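Long-range contact in type IV secretion system protein VirB11 (Brucella suis, PDB 2GZA), which hydrolyses ATP as a hexameric ATPase of the Brucella suis type IV secretion system, a virulence-associated machine: residues Tyr67-Thr77 against Ile104-Ile115. Residues are numbered along the deposited sequence; the frame is centred on the assembly and turned at random.
Sequences YEHLISLGTAT and IVRPPACEHGTI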
ATOM      1  N   TYR C  67      48.752  13.172 -19.001  1.00 50.04           N
ATOM      2  CA  TYR C  67      47.333  12.965 -19.263  1.00 49.99           C
ATOM      3  C   TYR C  67      47.099  11.805 -20.235  1.00 50.21           C
ATOM      4  O   TYR C  67      46.289  10.919 -19.957  1.00 50.14           O
ATOM      5  CB  TYR C  67      46.713  14.274 -19.784  1.00 49.76           C
ATOM      6  CG  TYR C  67      45.225  14.245 -20.068  1.00 49.05           C
ATOM      7  CD1 TYR C  67      44.288  14.358 -19.040  1.00 48.60           C
ATOM      8  CD2 TYR C  67      44.755  14.136 -21.371  1.00 48.70           C
ATOM      9  CE1 TYR C  67      42.915  14.342 -19.307  1.00 48.27           C
ATOM     10  CE2 TYR C  67      43.395  14.122 -21.650  1.00 48.40           C
ATOM     11  CZ  TYR C  67      42.480  14.223 -20.620  1.00 48.22           C
ATOM     12  OH  TYR C  67      41.138  14.207 -20.917  1.00 46.80           O
ATOM     13  N   GLU C  68      47.839  11.800 -21.343  1.00 50.62           N
ATOM     14  CA  GLU C  68      47.672  10.812 -22.416  1.00 50.79           C
ATOM     15  C   GLU C  68      47.953   9.375 -21.966  1.00 50.68           C
ATOM     16  O   GLU C  68      47.281   8.442 -22.400  1.00 50.83           O
ATOM     17  CB  GLU C  68      48.528  11.178 -23.635  1.00 50.84           C
ATOM     18  CG  GLU C  68      48.317  12.608 -24.168  1.00 51.52           C
ATOM     19  CD  GLU C  68      46.848  12.953 -24.433  1.00 52.37           C
ATOM     20  OE1 GLU C  68      46.134  12.117 -25.026  1.00 52.64           O
ATOM     21  OE2 GLU C  68      46.412  14.060 -24.048  1.00 52.15           O
ATOM     22  N   HIS C  69      48.947   9.219 -21.095  1.00 50.36           N
ATOM     23  CA  HIS C  69      49.247   7.957 -20.420  1.00 50.15           C
ATOM     24  C   HIS C  69      48.009   7.375 -19.742  1.00 49.73           C
ATOM     25  O   HIS C  69      47.697   6.189 -19.885  1.00 49.71           O
ATOM     26  CB  HIS C  69      50.296   8.205 -19.332  1.00 50.33           C
ATOM     27  CG  HIS C  69      51.670   7.715 -19.668  1.00 50.83           C
ATOM     28  ND1 HIS C  69      52.473   8.324 -20.606  1.00 51.36           N
ATOM     29  CD2 HIS C  69      52.401   6.694 -19.153  1.00 51.50           C
ATOM     30  CE1 HIS C  69      53.630   7.686 -20.671  1.00 51.30           C
ATOM     31  NE2 HIS C  69      53.611   6.692 -19.801  1.00 51.56           N
ATOM     32  N   LEU C  70      47.325   8.234 -18.988  1.00 49.17           N
ATOM     33  CA  LEU C  70      46.167   7.846 -18.185  1.00 48.56           C
ATOM     34  C   LEU C  70      44.946   7.549 -19.052  1.00 48.19           C
ATOM     35  O   LEU C  70      44.155   6.662 -18.724  1.00 48.11           O
ATOM     36  CB  LEU C  70      45.830   8.934 -17.164  1.00 48.40           C
ATOM     37  CG  LEU C  70      46.963   9.500 -16.305  1.00 48.24           C
ATOM     38  CD1 LEU C  70      46.544  10.824 -15.678  1.00 47.59           C
ATOM     39  CD2 LEU C  70      47.436   8.506 -15.240  1.00 47.76           C
ATOM     40  N   ILE C  71      44.813   8.292 -20.154  1.00 47.56           N
ATOM     41  CA  ILE C  71      43.775   8.049 -21.151  1.00 47.23           C
ATOM     42  C   ILE C  71      43.925   6.618 -21.664  1.00 47.07           C
ATOM     43  O   ILE C  71      42.979   5.826 -21.634  1.00 47.09           O
ATOM     44  CB  ILE C  71      43.852   9.078 -22.337  1.00 47.28           C
ATOM     45  CG1 ILE C  71      43.460  10.494 -21.884  1.00 47.04           C
ATOM     46  CG2 ILE C  71      42.997   8.639 -23.536  1.00 46.91           C
ATOM     47  CD1 ILE C  71      41.972  10.708 -21.607  1.00 46.75           C
ATOM     48  N   SER C  72      45.139   6.308 -22.110  1.00 46.68           N
ATOM     49  CA  SER C  72      45.508   4.990 -22.616  1.00 46.33           C
ATOM     50  C   SER C  72      45.314   3.895 -21.578  1.00 46.05           C
ATOM     51  O   SER C  72      44.891   2.786 -21.912  1.00 45.94           O
ATOM     52  CB  SER C  72      46.984   4.979 -23.049  1.00 46.43           C
ATOM     53  OG  SER C  72      47.260   5.960 -24.026  1.00 45.82           O
ATOM     54  N   LEU C  73      45.656   4.208 -20.332  1.00 45.79           N
ATOM     55  CA  LEU C  73      45.460   3.287 -19.217  1.00 45.58           C
ATOM     56  C   LEU C  73      43.992   2.920 -19.085  1.00 45.61           C
ATOM     57  O   LEU C  73      43.663   1.744 -18.957  1.00 45.58           O
ATOM     58  CB  LEU C  73      45.997   3.880 -17.913  1.00 45.46           C
ATOM     59  CG  LEU C  73      45.675   3.174 -16.592  1.00 44.80           C
ATOM     60  CD1 LEU C  73      46.158   1.736 -16.570  1.00 44.58           C
ATOM     61  CD2 LEU C  73      46.279   3.933 -15.443  1.00 44.86           C
ATOM     62  N   GLY C  74      43.125   3.932 -19.137  1.00 45.59           N
ATOM     63  CA  GLY C  74      41.682   3.732 -19.064  1.00 45.75           C
ATOM     64  C   GLY C  74      41.166   2.785 -20.123  1.00 45.82           C
ATOM     65  O   GLY C  74      40.520   1.782 -19.815  1.00 45.73           O
ATOM     66  N   THR C  75      41.468   3.099 -21.376  1.00 46.01           N
ATOM     67  CA  THR C  75      40.986   2.312 -22.508  1.00 46.41           C
ATOM     68  C   THR C  75      41.448   0.862 -22.429  1.00 46.62           C
ATOM     69  O   THR C  75      40.660  -0.059 -22.646  1.00 46.70           O
ATOM     70  CB  THR C  75      41.402   2.928 -23.862  1.00 46.50           C
ATOM     71  OG1 THR C  75      42.829   2.905 -23.987  1.00 46.88           O
ATOM     72  CG2 THR C  75      40.891   4.366 -23.985  1.00 46.17           C
ATOM     73  N   ALA C  76      42.721   0.666 -22.099  1.00 46.97           N
ATOM     74  CA  ALA C  76      43.293  -0.671 -21.963  1.00 47.26           C
ATOM     75  C   ALA C  76      42.567  -1.489 -20.905  1.00 47.66           C
ATOM     76  O   ALA C  76      42.289  -2.673 -21.126  1.00 47.72           O
ATOM     77  CB  ALA C  76      44.783  -0.591 -21.666  1.00 47.18           C
ATOM     78  N   THR C  77      42.247  -0.855 -19.779  1.00 48.09           N
ATOM     79  CA  THR C  77      41.543  -1.527 -18.694  1.00 48.70           C
ATOM     80  C   THR C  77      40.105  -1.835 -19.100  1.00 49.22           C
ATOM     81  O   THR C  77      39.580  -2.899 -18.766  1.00 49.28           O
ATOM     82  CB  THR C  77      41.575  -0.715 -17.382  1.00 48.65           C
ATOM     83  OG1 THR C  77      40.873   0.521 -17.555  1.00 49.00           O
ATOM     84  CG2 THR C  77      43.002  -0.425 -16.961  1.00 48.28           C
ATOM     85  N   ILE C 104      38.326   4.146 -12.339  1.00 38.57           N
ATOM     86  CA  ILE C 104      38.777   5.222 -13.202  1.00 38.81           C
ATOM     87  C   ILE C 104      37.631   6.157 -13.568  1.00 38.94           C
ATOM     88  O   ILE C 104      36.572   5.724 -14.036  1.00 38.98           O
ATOM     89  CB  ILE C 104      39.487   4.704 -14.478  1.00 38.80           C
ATOM     90  CG1 ILE C 104      40.677   3.809 -14.105  1.00 39.31           C
ATOM     91  CG2 ILE C 104      39.949   5.879 -15.349  1.00 38.56           C
ATOM     92  CD1 ILE C 104      41.466   3.274 -15.280  1.00 39.57           C
ATOM     93  N   VAL C 105      37.854   7.442 -13.324  1.00 39.00           N
ATOM     94  CA  VAL C 105      36.940   8.492 -13.756  1.00 39.05           C
ATOM     95  C   VAL C 105      37.672   9.404 -14.733  1.00 39.15           C
ATOM     96  O   VAL C 105      38.781   9.858 -14.452  1.00 39.04           O
ATOM     97  CB  VAL C 105      36.417   9.334 -12.575  1.00 39.20           C
ATOM     98  CG1 VAL C 105      35.213  10.176 -13.007  1.00 39.01           C
ATOM     99  CG2 VAL C 105      36.058   8.448 -11.403  1.00 38.28           C
ATOM    100  N   ARG C 106      37.054   9.659 -15.885  1.00 39.32           N
ATOM    101  CA  ARG C 106      37.638  10.553 -16.884  1.00 39.60           C
ATOM    102  C   ARG C 106      36.830  11.859 -17.097  1.00 39.63           C
ATOM    103  O   ARG C 106      35.662  11.926 -16.715  1.00 39.53           O
ATOM    104  CB  ARG C 106      37.952   9.814 -18.197  1.00 39.53           C
ATOM    105  CG  ARG C 106      36.761   9.388 -19.011  1.00 40.20           C
ATOM    106  CD  ARG C 106      37.088   9.399 -20.492  1.00 41.13           C
ATOM    107  NE  ARG C 106      36.810  10.705 -21.097  1.00 42.65           N
ATOM    108  CZ  ARG C 106      37.281  11.116 -22.269  1.00 42.43           C
ATOM    109  NH1 ARG C 106      38.073  10.334 -22.992  1.00 42.14           N
ATOM    110  NH2 ARG C 106      36.962  12.323 -22.718  1.00 41.96           N
ATOM    111  N   PRO C 107      37.478  12.894 -17.679  1.00 39.77           N
ATOM    112  CA  PRO C 107      37.197  14.326 -17.863  1.00 39.87           C
ATOM    113  C   PRO C 107      35.808  14.973 -18.014  1.00 40.05           C
ATOM    114  O   PRO C 107      35.694  16.163 -17.701  1.00 40.53           O
ATOM    115  CB  PRO C 107      38.060  14.683 -19.051  1.00 39.76           C
ATOM    116  CG  PRO C 107      39.261  13.945 -18.764  1.00 40.34           C
ATOM    117  CD  PRO C 107      38.806  12.599 -18.237  1.00 39.87           C
ATOM    118  N   PRO C 108      34.783  14.295 -18.560  1.00 39.74           N
ATOM    119  CA  PRO C 108      33.564  15.061 -18.245  1.00 39.21           C
ATOM    120  C   PRO C 108      33.191  14.899 -16.764  1.00 38.80           C
ATOM    121  O   PRO C 108      32.841  15.882 -16.109  1.00 38.83           O
ATOM    122  CB  PRO C 108      32.502  14.475 -19.175  1.00 39.16           C
ATOM    123  CG  PRO C 108      33.011  13.110 -19.529  1.00 39.77           C
ATOM    124  CD  PRO C 108      34.527  13.116 -19.404  1.00 39.79           C
ATOM    125  N   ALA C 109      33.313  13.684 -16.235  1.00 38.13           N
ATOM    126  CA  ALA C 109      32.906  13.409 -14.861  1.00 37.60           C
ATOM    127  C   ALA C 109      33.918  13.834 -13.787  1.00 37.28           C
ATOM    128  O   ALA C 109      33.575  13.899 -12.611  1.00 37.26           O
ATOM    129  CB  ALA C 109      32.524  11.949 -14.704  1.00 37.28           C
ATOM    130  N   CYS C 110      35.154  14.119 -14.189  1.00 37.00           N
ATOM    131  CA  CYS C 110      36.157  14.679 -13.278  1.00 36.54           C
ATOM    132  C   CYS C 110      36.767  15.943 -13.878  1.00 36.35           C
ATOM    133  O   CYS C 110      36.565  16.223 -15.048  1.00 36.07           O
ATOM    134  CB  CYS C 110      37.252  13.657 -12.960  1.00 36.32           C
ATOM    135  SG  CYS C 110      38.435  13.358 -14.302  1.00 36.20           S
ATOM    136  N   GLU C 111      37.514  16.691 -13.070  1.00 36.39           N
ATOM    137  CA  GLU C 111      38.182  17.926 -13.490  1.00 36.38           C
ATOM    138  C   GLU C 111      38.868  17.766 -14.840  1.00 36.91           C
ATOM    139  O   GLU C 111      39.584  16.784 -15.061  1.00 36.99           O
ATOM    140  CB  GLU C 111      39.211  18.339 -12.436  1.00 36.33           C
ATOM    141  CG  GLU C 111      39.851  19.724 -12.612  1.00 35.24           C
ATOM    142  CD  GLU C 111      40.936  20.029 -11.573  1.00 34.87           C
ATOM    143  OE1 GLU C 111      40.897  19.479 -10.459  1.00 33.42           O
ATOM    144  OE2 GLU C 111      41.844  20.830 -11.869  1.00 35.43           O
ATOM    145  N   HIS C 112      38.649  18.734 -15.734  1.00 37.18           N
ATOM    146  CA  HIS C 112      39.229  18.693 -17.075  1.00 37.59           C
ATOM    147  C   HIS C 112      40.750  18.703 -17.033  1.00 37.46           C
ATOM    148  O   HIS C 112      41.354  19.362 -16.183  1.00 37.40           O
ATOM    149  CB  HIS C 112      38.690  19.821 -17.963  1.00 37.87           C
ATOM    150  CG  HIS C 112      39.175  21.184 -17.588  1.00 39.45           C
ATOM    151  ND1 HIS C 112      38.430  22.058 -16.822  1.00 40.44           N
ATOM    152  CD2 HIS C 112      40.325  21.833 -17.889  1.00 40.16           C
ATOM    153  CE1 HIS C 112      39.102  23.181 -16.658  1.00 41.13           C
ATOM    154  NE2 HIS C 112      40.256  23.070 -17.296  1.00 41.42           N
ATOM    155  N   GLY C 113      41.351  17.958 -17.955  1.00 37.29           N
ATOM    156  CA  GLY C 113      42.790  17.791 -17.997  1.00 37.17           C
ATOM    157  C   GLY C 113      43.310  16.899 -16.889  1.00 37.24           C
ATOM    158  O   GLY C 113      44.519  16.855 -16.652  1.00 37.40           O
ATOM    159  N   THR C 114      42.400  16.207 -16.198  1.00 37.14           N
ATOM    160  CA  THR C 114      42.757  15.210 -15.172  1.00 36.91           C
ATOM    161  C   THR C 114      42.046  13.881 -15.413  1.00 36.63           C
ATOM    162  O   THR C 114      40.968  13.840 -16.001  1.00 36.38           O
ATOM    163  CB  THR C 114      42.390  15.660 -13.730  1.00 36.97           C
ATOM    164  OG1 THR C 114      40.967  15.635 -13.562  1.00 37.11           O
ATOM    165  CG2 THR C 114      42.909  17.055 -13.420  1.00 37.20           C
ATOM    166  N   ILE C 115      42.671  12.800 -14.950  1.00 36.60           N
ATOM    167  CA  ILE C 115      42.029  11.496 -14.836  1.00 36.38           C
ATOM    168  C   ILE C 115      42.187  11.052 -13.388  1.00 36.37           C
ATOM    169  O   ILE C 115      43.245  11.256 -12.790  1.00 36.47           O
ATOM    170  CB  ILE C 115      42.692  10.449 -15.754  1.00 36.32           C
ATOM    171  CG1 ILE C 115      42.782  10.957 -17.198  1.00 36.43           C
ATOM    172  CG2 ILE C 115      41.994   9.085 -15.646  1.00 35.93           C
ATOM    173  CD1 ILE C 115      41.484  10.934 -17.968  1.00 36.64           C
TER
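Ile-115 is the central bump of this interface, entering a hollow lined by Tyr-67, Leu-70 and Ile-71, three residues on one side of the start of helix 67-81. Ile-115 CG1 comes within 3.7 Å of Leu-70 CB as the two side chains slide past each other in opposite directions. The far methyl, Ile-115 CD1, continues to Ile-71 CD1, also at 3.7 Å, where the two chains cross at about a right angle. Tyr-67 closes the hollow beside them, with Tyr-67 CE1 lying 3.9 Å from Ile-115 CD1. With CG anti to the backbone N (chi1 -178°), the tyrosine ring extends outward from the helix across the returning loop, so that Tyr-67 CD1 lies 3.5 Å from Gly-113 O. Pro-107 CG lies at the ring edge, near its plane, 3.7 Å from Tyr-67 CE1. Gly-113 belongs to the type II turn 111-114, and its positive phi of 73° suits the third position of that turn, after which the chain runs on to Ile-115.

A second bump fills a second hollow further along the helix, where Gly-74 presents only backbone. Ile-104 CD1 pushes to 3.8 Å from Gly-74 CA, with Leu-73 alongside, and Ile-104 meets Thr-77 tip to tip. Thr-77 OG1, 3.6 Å from Ile-104 CD1, donates a hydrogen bond to Gly-74 O, which turns its polar tip back onto the helix and satisfies it there.

Apolar packing therefore makes the contact between the segments, while helix 13-26 lies against Leu-73 and Thr-77. The arrangement is a helix packed on an antiparallel sheet: helix 67-81 rests against the end of strand 101-105 and the loop leading into its neighbour 116-120, within the N-terminal domain, a helix-covered antiparallel sheet, of a VirB11-type secretion ATPase.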